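Side-chain contacts in transketolase (Campylobacter jejuni, PDB 3L84), which belongs to the thiamine diphosphate-dependent transketolase family and is built as a homodimer of three-domain subunits: residues I3-L6 against Q7-N11; C164-A167 against G168-L172; G447-G450 against P451-P455; P560-E563 against L564-Q568. All coordinates share one frame; numbering follows the deposited sequence. Where two conformers were deposited one is given.

Contact 1: residues I3-L6 against Q7-N11; sequences IQIL and QEQAN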
loop_
_atom_site.group_PDB
_atom_site.type_symbol
_atom_site.label_atom_id
_atom_site.label_comp_id
_atom_site.label_asym_id
_atom_site.label_seq_id
_atom_site.Cartn_x
_atom_site.Cartn_y
_atom_site.Cartn_z
ATOM N N ILE A 3 -9.508 -44.438 5.992
ATOM C CA ILE A 3 -8.169 -43.981 6.423
ATOM C C ILE A 3 -7.031 -44.459 5.510
ATOM O O ILE A 3 -6.049 -43.742 5.287
ATOM C CB ILE A 3 -7.822 -44.353 7.909
ATOM C CG1 ILE A 3 -8.829 -43.741 8.892
ATOM C CG2 ILE A 3 -6.384 -43.886 8.233
ATOM C CD1 ILE A 3 -9.023 -42.265 8.765
ATOM N N GLN A 4 -7.171 -45.674 4.995
ATOM C CA GLN A 4 -6.160 -46.262 4.152
ATOM C C GLN A 4 -6.040 -45.516 2.832
ATOM O O GLN A 4 -4.929 -45.131 2.404
ATOM C CB GLN A 4 -6.451 -47.747 3.933
ATOM C CG GLN A 4 -6.294 -48.576 5.203
ATOM C CD GLN A 4 -7.424 -48.361 6.237
ATOM O OE1 GLN A 4 -8.613 -48.511 5.925
ATOM N NE2 GLN A 4 -7.045 -48.006 7.464
ATOM N N ILE A 5 -7.169 -45.262 2.181
ATOM C CA ILE A 5 -7.131 -44.554 0.903
ATOM C C ILE A 5 -6.716 -43.106 1.138
ATOM O O ILE A 5 -5.921 -42.556 0.363
ATOM C CB ILE A 5 -8.451 -44.615 0.079
ATOM C CG1 ILE A 5 -8.290 -43.923 -1.287
ATOM C CG2 ILE A 5 -9.579 -43.947 0.766
ATOM C CD1 ILE A 5 -7.306 -44.593 -2.233
ATOM N N LEU A 6 -7.196 -42.472 2.215
ATOM C CA LEU A 6 -6.846 -41.071 2.464
ATOM C C LEU A 6 -5.352 -40.896 2.715
ATOM O O LEU A 6 -4.752 -39.933 2.251
ATOM C CB LEU A 6 -7.639 -40.483 3.633
ATOM C CG LEU A 6 -9.033 -39.970 3.251
ATOM C CD1 LEU A 6 -8.906 -38.720 2.382
ATOM C CD2 LEU A 6 -9.857 -41.021 2.542
ATOM N N GLN A 7 -4.752 -41.824 3.443
ATOM C CA GLN A 7 -3.324 -41.752 3.698
ATOM C C GLN A 7 -2.527 -41.866 2.395
ATOM O O GLN A 7 -1.593 -41.100 2.154
ATOM C CB GLN A 7 -2.910 -42.874 4.630
ATOM C CG GLN A 7 -1.471 -42.835 4.986
ATOM C CD GLN A 7 -1.104 -43.986 5.910
ATOM O OE1 GLN A 7 -0.073 -44.649 5.719
ATOM N NE2 GLN A 7 -1.961 -44.246 6.907
ATOM N N GLU A 8 -2.924 -42.799 1.537
ATOM C CA GLU A 8 -2.255 -42.937 0.261
ATOM C C GLU A 8 -2.421 -41.687 -0.596
ATOM O O GLU A 8 -1.474 -41.194 -1.201
ATOM C CB GLU A 8 -2.726 -44.176 -0.494
ATOM C CG GLU A 8 -1.799 -44.502 -1.682
ATOM C CD GLU A 8 -2.321 -45.562 -2.631
ATOM O OE1 GLU A 8 -3.178 -45.212 -3.479
ATOM O OE2 GLU A 8 -1.844 -46.721 -2.565
ATOM N N GLN A 9 -3.642 -41.135 -0.632
ATOM C CA GLN A 9 -3.910 -39.899 -1.379
ATOM C C GLN A 9 -3.066 -38.752 -0.857
ATOM O O GLN A 9 -2.452 -38.006 -1.641
ATOM C CB GLN A 9 -5.408 -39.568 -1.340
ATOM C CG GLN A 9 -6.221 -40.443 -2.253
ATOM C CD GLN A 9 -7.682 -40.031 -2.230
ATOM O OE1 GLN A 9 -8.405 -40.346 -1.278
ATOM N NE2 GLN A 9 -8.096 -39.258 -3.229
ATOM N N ALA A 10 -3.021 -38.583 0.455
ATOM C CA ALA A 10 -2.254 -37.476 1.058
ATOM C C ALA A 10 -0.784 -37.637 0.766
ATOM O O ALA A 10 -0.091 -36.666 0.413
ATOM C CB ALA A 10 -2.519 -37.389 2.558
ATOM N N ASN A 11 -0.266 -38.853 0.894
ATOM C CA ASN A 11 1.136 -39.055 0.624
ATOM C C ASN A 11 1.486 -38.892 -0.858
ATOM O O ASN A 11 2.572 -38.423 -1.184
ATOM C CB ASN A 11 1.591 -40.404 1.203
ATOM C CG ASN A 11 1.690 -40.359 2.718
ATOM O OD1 ASN A 11 1.873 -39.287 3.301
ATOM N ND2 ASN A 11 1.553 -41.505 3.372
#
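The side chain of Q9 lies back over the preceding turn and meets I5, with OE1 3.6 Å from I5 CG1. Two torsions turn them toward each other: Q9 CG stands beside its own backbone N (chi1 -75°), and I5 carries CG1 anti to its backbone N (chi1 -176°). The two chains cross at a slant. In the conformer given, L6 brings CD1 to 4.0 Å from the same Q9 OE1. That amide oxygen is not left among carbons alone: Y44 OH hydrogen-bonds to it. Both contacts follow the i to i+3 and i to i+4 spacing of an alpha-helix, here the first turns of helix 3-24, at the start of the chain, in the thiamine diphosphate-binding part. Q9 N donates to I5 O at 2.9 Å, and A10 N to L6 O at 2.8 Å. On this packed side L6 and A10 lie against helix 30-42 and Y217, where a branched aliphatic chain and a small methyl suit a close helix face. The solvent side is looser. Q7 N still reaches I3 O at 3.0 Å, but Q4 and Q7 are exposed, and Q4 points away from residues 7-11, its CB 6.1 Å from Q7 CB, as suits polar surface side chains.

Contact 2: residues C164-A167 against G168-L172; sequences CSLA and GLHKL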
loop_
_atom_site.group_PDB
_atom_site.type_symbol
_atom_site.label_atom_id
_atom_site.label_comp_id
_atom_site.label_asym_id
_atom_site.label_seq_id
_atom_site.Cartn_x
_atom_site.Cartn_y
_atom_site.Cartn_z
ATOM N N CYS A 164 -12.073 -9.858 6.374
ATOM C CA CYS A 164 -12.856 -10.690 7.277
ATOM C C CYS A 164 -13.881 -9.845 8.057
ATOM O O CYS A 164 -14.956 -10.335 8.405
ATOM C CB CYS A 164 -11.954 -11.462 8.198
ATOM S SG CYS A 164 -11.041 -12.784 7.313
ATOM N N SER A 165 -13.577 -8.575 8.293
ATOM C CA SER A 165 -14.543 -7.661 8.866
ATOM C C SER A 165 -15.785 -7.626 7.983
ATOM O O SER A 165 -16.907 -7.800 8.458
ATOM C CB SER A 165 -13.936 -6.259 8.993
ATOM O OG SER A 165 -14.763 -5.431 9.829
ATOM N N LEU A 166 -15.596 -7.418 6.680
ATOM C CA LEU A 166 -16.707 -7.415 5.757
ATOM C C LEU A 166 -17.417 -8.784 5.660
ATOM O O LEU A 166 -18.646 -8.840 5.484
ATOM C CB LEU A 166 -16.226 -6.986 4.350
ATOM C CG LEU A 166 -16.031 -5.487 4.148
ATOM C CD1 LEU A 166 -15.249 -5.211 2.902
ATOM C CD2 LEU A 166 -17.394 -4.810 4.052
ATOM N N ALA A 167 -16.666 -9.887 5.770
ATOM C CA ALA A 167 -17.293 -11.200 5.688
ATOM C C ALA A 167 -18.279 -11.396 6.815
ATOM O O ALA A 167 -19.342 -11.980 6.601
ATOM C CB ALA A 167 -16.234 -12.314 5.726
ATOM N N GLY A 168 -17.931 -10.949 8.015
ATOM C CA GLY A 168 -18.845 -11.105 9.148
ATOM C C GLY A 168 -20.058 -10.206 8.989
ATOM O O GLY A 168 -21.191 -10.624 9.219
ATOM N N LEU A 169 -19.845 -8.966 8.565
ATOM C CA LEU A 169 -20.939 -8.015 8.351
ATOM C C LEU A 169 -21.966 -8.542 7.355
ATOM O O LEU A 169 -23.180 -8.445 7.568
ATOM C CB LEU A 169 -20.395 -6.673 7.841
ATOM C CG LEU A 169 -21.447 -5.603 7.525
ATOM C CD1 LEU A 169 -22.223 -5.126 8.806
ATOM C CD2 LEU A 169 -20.746 -4.443 6.871
ATOM N N HIS A 170 -21.487 -9.128 6.264
ATOM C CA HIS A 170 -22.356 -9.611 5.212
ATOM C C HIS A 170 -22.804 -11.046 5.392
ATOM O O HIS A 170 -23.452 -11.590 4.486
ATOM C CB HIS A 170 -21.730 -9.335 3.844
ATOM C CG HIS A 170 -21.707 -7.883 3.534
ATOM N ND1 HIS A 170 -22.842 -7.203 3.152
ATOM C CD2 HIS A 170 -20.731 -6.955 3.656
ATOM C CE1 HIS A 170 -22.547 -5.917 3.012
ATOM N NE2 HIS A 170 -21.270 -5.751 3.290
ATOM N N LYS A 171 -22.489 -11.624 6.544
ATOM C CA LYS A 171 -23.002 -12.942 6.925
ATOM C C LYS A 171 -22.714 -13.922 5.802
ATOM O O LYS A 171 -23.597 -14.612 5.267
ATOM C CB LYS A 171 -24.496 -12.864 7.231
ATOM C CG LYS A 171 -24.811 -11.963 8.416
ATOM C CD LYS A 171 -26.334 -11.920 8.671
ATOM C CE LYS A 171 -26.683 -11.357 10.060
ATOM N NZ LYS A 171 -25.868 -10.220 10.517
ATOM N N LEU A 172 -21.438 -13.999 5.446
ATOM C CA LEU A 172 -21.014 -14.844 4.323
ATOM C C LEU A 172 -20.890 -16.313 4.748
ATOM O O LEU A 172 -19.778 -16.852 4.951
ATOM C CB LEU A 172 -19.706 -14.348 3.725
ATOM C CG LEU A 172 -19.731 -12.925 3.169
ATOM C CD1 LEU A 172 -18.379 -12.534 2.549
ATOM C CD2 LEU A 172 -20.868 -12.734 2.127
#
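From C164 to H170 the backbone runs through ordinary i to i+4 helical bonds, the last from H170 N to L166 O at 3.0 Å, before the chain turns out of the helix. L166 and H170 lie alongside each other and point the same way: L166 CD2 meets the edge of the imidazole in its plane, 4.0 Å from H170 CD2. With CG beside its own backbone N (chi1 -69°), H170 also brings its ring edge near the carbonyl of L166, the ring CD2 lying 3.4 Å from L166 O. The end of helix 158-169 is a Schellman motif, in which K171 has positive phi (52°) as the C-prime residue, K171 N binds G168 O at 3.1 Å and L172 N binds A167 O at 3.1 Å. This reversal carries L172 back over A167, where CD1 packs 3.8 Å from A167 CB. Leucine suits this buried spot, where its neighbours on helix 118-137 include A127, M128 and K131, whereas K171 is exposed. On another side of the helix, S165 OG hydrogen-bonds to E196 of the second subunit and to R390 of its own chain, a small hydroxyl where the two subunits meet.

Contact 3: residues G447-G450 against P451-P455; sequences GEDG and PTHQP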
loop_
_atom_site.group_PDB
_atom_site.type_symbol
_atom_site.label_atom_id
_atom_site.label_comp_id
_atom_site.label_asym_id
_atom_site.label_seq_id
_atom_site.Cartn_x
_atom_site.Cartn_y
_atom_site.Cartn_z
ATOM N N GLY A 447 -6.498 21.394 -2.557
ATOM C CA GLY A 447 -6.488 22.617 -1.766
ATOM C C GLY A 447 -6.226 22.402 -0.294
ATOM O O GLY A 447 -5.173 21.946 0.110
ATOM N N GLU A 448 -7.182 22.781 0.537
ATOM C CA GLU A 448 -6.939 23.004 1.955
ATOM C C GLU A 448 -6.531 21.760 2.749
ATOM O O GLU A 448 -5.827 21.879 3.762
ATOM C CB GLU A 448 -8.157 23.655 2.629
ATOM C CG GLU A 448 -8.431 25.122 2.187
ATOM C CD GLU A 448 -9.328 25.266 0.997
ATOM O OE1 GLU A 448 -9.490 24.333 0.181
ATOM O OE2 GLU A 448 -9.914 26.377 0.916
ATOM N N ASP A 449 -6.965 20.582 2.340
ATOM C CA ASP A 449 -6.545 19.390 3.045
ATOM C C ASP A 449 -5.028 19.223 3.087
ATOM O O ASP A 449 -4.510 18.573 4.010
ATOM C CB ASP A 449 -7.192 18.142 2.485
ATOM C CG ASP A 449 -8.597 17.931 2.951
ATOM O OD1 ASP A 449 -9.086 18.584 3.900
ATOM O OD2 ASP A 449 -9.254 17.038 2.361
ATOM N N GLY A 450 -4.314 19.807 2.129
ATOM C CA GLY A 450 -2.873 19.872 2.274
ATOM C C GLY A 450 -2.114 18.674 1.729
ATOM O O GLY A 450 -2.703 17.752 1.126
ATOM N N PRO A 451 -0.804 18.656 1.997
ATOM C CA PRO A 451 0.099 17.747 1.264
ATOM C C PRO A 451 -0.107 16.256 1.490
ATOM O O PRO A 451 0.186 15.456 0.572
ATOM C CB PRO A 451 1.490 18.206 1.693
ATOM C CG PRO A 451 1.276 18.915 2.954
ATOM C CD PRO A 451 -0.027 19.630 2.780
ATOM N N THR A 452 -0.613 15.863 2.655
ATOM C CA THR A 452 -0.979 14.441 2.825
ATOM C C THR A 452 -2.067 13.977 1.915
ATOM O O THR A 452 -2.259 12.750 1.781
ATOM C CB THR A 452 -1.404 14.105 4.271
ATOM O OG1 THR A 452 -2.497 14.921 4.680
ATOM C CG2 THR A 452 -0.281 14.262 5.231
ATOM N N HIS A 453 -2.857 14.902 1.369
ATOM C CA HIS A 453 -4.034 14.595 0.562
ATOM C C HIS A 453 -3.852 15.065 -0.881
ATOM O O HIS A 453 -4.851 15.072 -1.615
ATOM C CB HIS A 453 -5.323 15.169 1.194
ATOM C CG HIS A 453 -5.705 14.450 2.447
ATOM N ND1 HIS A 453 -6.811 13.632 2.574
ATOM C CD2 HIS A 453 -5.041 14.367 3.621
ATOM C CE1 HIS A 453 -6.833 13.134 3.811
ATOM N NE2 HIS A 453 -5.768 13.567 4.455
ATOM N N GLN A 454 -2.647 15.496 -1.285
ATOM C CA GLN A 454 -2.383 16.013 -2.622
ATOM C C GLN A 454 -1.477 15.076 -3.339
ATOM O O GLN A 454 -0.291 14.985 -2.986
ATOM C CB GLN A 454 -1.788 17.401 -2.552
ATOM C CG GLN A 454 -2.830 18.448 -2.080
ATOM C CD GLN A 454 -2.231 19.762 -1.655
ATOM O OE1 GLN A 454 -1.018 19.878 -1.548
ATOM N NE2 GLN A 454 -3.055 20.769 -1.404
ATOM N N PRO A 455 -1.961 14.353 -4.351
ATOM C CA PRO A 455 -1.103 13.488 -5.127
ATOM C C PRO A 455 0.039 14.227 -5.812
ATOM O O PRO A 455 -0.086 15.406 -6.160
ATOM C CB PRO A 455 -2.050 12.909 -6.183
ATOM C CG PRO A 455 -3.378 12.993 -5.568
ATOM C CD PRO A 455 -3.366 14.271 -4.786
HETATM O O HOH W 1 -2.033 17.450 4.639
#
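P451 follows G450 directly; G450 has positive phi (88°) and sits tight against the proline ring, a place suited to a residue without a side chain. T452 comes next, linked to D449 through a water that donates to D449 O at 2.8 Å and accepts from T452 N at 2.9 Å. H453 N then donates to G450 O at 2.9 Å, with an N-H...O angle of 154°, an i to i+3 bond that leads into the short 3-10 segment 451-453. H453 CB packs 3.7 Å from D449 CB, and the carboxylate and imidazole planes are inclined at 60°. The ring stacks on H101 of the second subunit, while the carboxylate of D449 forms a salt bridge with R92 of that subunit. Q454, extended beyond CG, runs alongside the carbonyl of G450, its CG 3.3 Å from G450 O, and reaches back to the type I turn G447-G450. There its NE2 lies 2.9 Å from G447 O; the same amide nitrogen hydrogen-bonds to E607 O. A primary amide suits this buried end because it offers both donors and an acceptor. The chemistry implies a division of labour: the D449 carboxylate, its charge probably offset by arginine, and the H453 ring face the second subunit, while the Q454 amide is held within its own chain.

Contact 4: residues P560-E563 against L564-Q568; sequences PCFE and LFEKQ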
loop_
_atom_site.group_PDB
_atom_site.type_symbol
_atom_site.label_atom_id
_atom_site.label_comp_id
_atom_site.label_asym_id
_atom_site.label_seq_id
_atom_site.Cartn_x
_atom_site.Cartn_y
_atom_site.Cartn_z
ATOM N N PRO A 560 -4.650 12.287 -22.675
ATOM C CA PRO A 560 -5.422 11.600 -21.664
ATOM C C PRO A 560 -4.848 10.257 -21.264
ATOM O O PRO A 560 -5.192 9.781 -20.187
ATOM C CB PRO A 560 -6.810 11.481 -22.318
ATOM C CG PRO A 560 -6.545 11.564 -23.778
ATOM C CD PRO A 560 -5.443 12.568 -23.893
ATOM N N CYS A 561 -4.036 9.603 -22.097
ATOM C CA CYS A 561 -3.477 8.309 -21.714
ATOM C C CYS A 561 -2.065 8.117 -22.269
ATOM O O CYS A 561 -1.868 7.821 -23.442
ATOM C CB CYS A 561 -4.414 7.179 -22.116
ATOM S SG CYS A 561 -3.813 5.569 -21.546
ATOM N N PHE A 562 -1.078 8.237 -21.397
ATOM C CA PHE A 562 0.359 8.044 -21.741
ATOM C C PHE A 562 0.605 6.662 -22.351
ATOM O O PHE A 562 1.303 6.553 -23.377
ATOM C CB PHE A 562 1.174 8.258 -20.452
ATOM C CG PHE A 562 2.677 8.210 -20.595
ATOM C CD1 PHE A 562 3.413 9.373 -20.644
ATOM C CD2 PHE A 562 3.343 7.031 -20.586
ATOM C CE1 PHE A 562 4.806 9.329 -20.719
ATOM C CE2 PHE A 562 4.753 6.998 -20.680
ATOM C CZ PHE A 562 5.447 8.149 -20.772
ATOM N N GLU A 563 0.041 5.617 -21.757
ATOM C CA GLU A 563 0.303 4.252 -22.219
ATOM C C GLU A 563 -0.181 4.030 -23.647
ATOM O O GLU A 563 0.478 3.357 -24.436
ATOM C CB GLU A 563 -0.339 3.233 -21.290
ATOM C CG GLU A 563 0.205 3.303 -19.888
ATOM C CD GLU A 563 -0.598 4.154 -18.893
ATOM O OE1 GLU A 563 -1.360 5.068 -19.304
ATOM O OE2 GLU A 563 -0.543 3.818 -17.689
ATOM N N LEU A 564 -1.334 4.597 -24.000
ATOM C CA LEU A 564 -1.801 4.479 -25.366
ATOM C C LEU A 564 -0.939 5.274 -26.308
ATOM O O LEU A 564 -0.688 4.832 -27.429
ATOM C CB LEU A 564 -3.270 4.913 -25.526
ATOM C CG LEU A 564 -4.299 4.005 -24.907
ATOM C CD1 LEU A 564 -5.698 4.643 -25.033
ATOM C CD2 LEU A 564 -4.252 2.629 -25.511
ATOM N N PHE A 565 -0.457 6.431 -25.884
ATOM C CA PHE A 565 0.415 7.232 -26.738
ATOM C C PHE A 565 1.703 6.480 -27.082
ATOM O O PHE A 565 2.222 6.563 -28.209
ATOM C CB PHE A 565 0.691 8.618 -26.117
ATOM C CG PHE A 565 1.352 9.585 -27.029
ATOM C CD1 PHE A 565 1.038 9.659 -28.381
ATOM C CD2 PHE A 565 2.242 10.508 -26.501
ATOM C CE1 PHE A 565 1.654 10.583 -29.195
ATOM C CE2 PHE A 565 2.836 11.453 -27.318
ATOM C CZ PHE A 565 2.557 11.497 -28.665
ATOM N N GLU A 566 2.235 5.748 -26.111
ATOM C CA GLU A 566 3.438 4.933 -26.294
ATOM C C GLU A 566 3.268 3.894 -27.407
ATOM O O GLU A 566 4.269 3.427 -27.952
ATOM C CB GLU A 566 3.837 4.214 -25.002
ATOM C CG GLU A 566 4.296 5.106 -23.890
ATOM C CD GLU A 566 4.720 4.324 -22.672
ATOM O OE1 GLU A 566 3.846 3.881 -21.871
ATOM O OE2 GLU A 566 5.941 4.130 -22.486
ATOM N N LYS A 567 2.030 3.478 -27.701
ATOM C CA LYS A 567 1.761 2.453 -28.721
ATOM C C LYS A 567 1.621 3.029 -30.126
ATOM O O LYS A 567 1.509 2.260 -31.086
ATOM C CB LYS A 567 0.476 1.694 -28.422
ATOM C CG LYS A 567 0.460 0.997 -27.104
ATOM C CD LYS A 567 -0.816 0.175 -26.855
ATOM C CE LYS A 567 -0.917 -1.065 -27.768
ATOM N NZ LYS A 567 0.292 -1.990 -27.762
ATOM N N GLN A 568 1.615 4.348 -30.288
ATOM C CA GLN A 568 1.346 4.938 -31.602
ATOM C C GLN A 568 2.559 4.849 -32.498
ATOM O O GLN A 568 3.686 4.730 -32.005
ATOM C CB GLN A 568 0.905 6.395 -31.443
ATOM C CG GLN A 568 -0.328 6.585 -30.566
ATOM C CD GLN A 568 -1.443 5.665 -30.931
ATOM O OE1 GLN A 568 -1.878 4.824 -30.102
ATOM N NE2 GLN A 568 -1.915 5.786 -32.155
#
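The carboxylate of E566 lies against the ring of F562, with CD 3.3 Å from CE2 and OE1 3.4 Å from CD2, their planes inclined at 57°. F562 reaches it because its ring stands anti to the backbone N (chi1 -176°), while E566 extends back along the helix. E566 N also donates to F562 O at 3.0 Å. At the start of helix 562-566, C561 is the N-cap: its SG accepts a weak bond from L564 N at 3.6 Å, and the sulfur also packs 3.7 Å from L564 CG. Cysteine fits here, since one thiol can both take the amide and lie against a leucine. F565 N adds a bond to C561 O at 3.1 Å. The next shell surrounds these groups. F595 meets the F562 ring edge-to-face, K594 forms a salt bridge with E566 OE2, and N590 of the second subunit packs on both F562 and E566. E563 OE2 hydrogen-bonds to T470 OG1, and strand 469-471 covers L564. The two glutamates thus have separate polar partners, their OE1 atoms 5.9 Å apart. For E566, the salt bridge from K594 probably offsets the charge of a carboxylate set beside an aromatic ring.

The four contacts follow one another along the chain without touching. Contacts 1 and 2 share the N-terminal thiamine diphosphate-binding range, on helices 3-24 and 158-169, with centres about 35 Å apart. Contact 3 belongs to the pyrimidine-binding range, in the loop between strand 436-440 and helix 458-464, and contact 4 to the C-terminal range, on helix 562-566, the next regular element after strand 554-558 of the mixed sheet. Contacts 3 and 4 are the closest pair, about 28 Å between centres, whereas the centres of contacts 1 and 3 lie about 60 Å apart on opposite sides of the chain's centre. Contacts 2, 3 and 4 all touch the second subunit, so each of the three ranges contributes to the dimer.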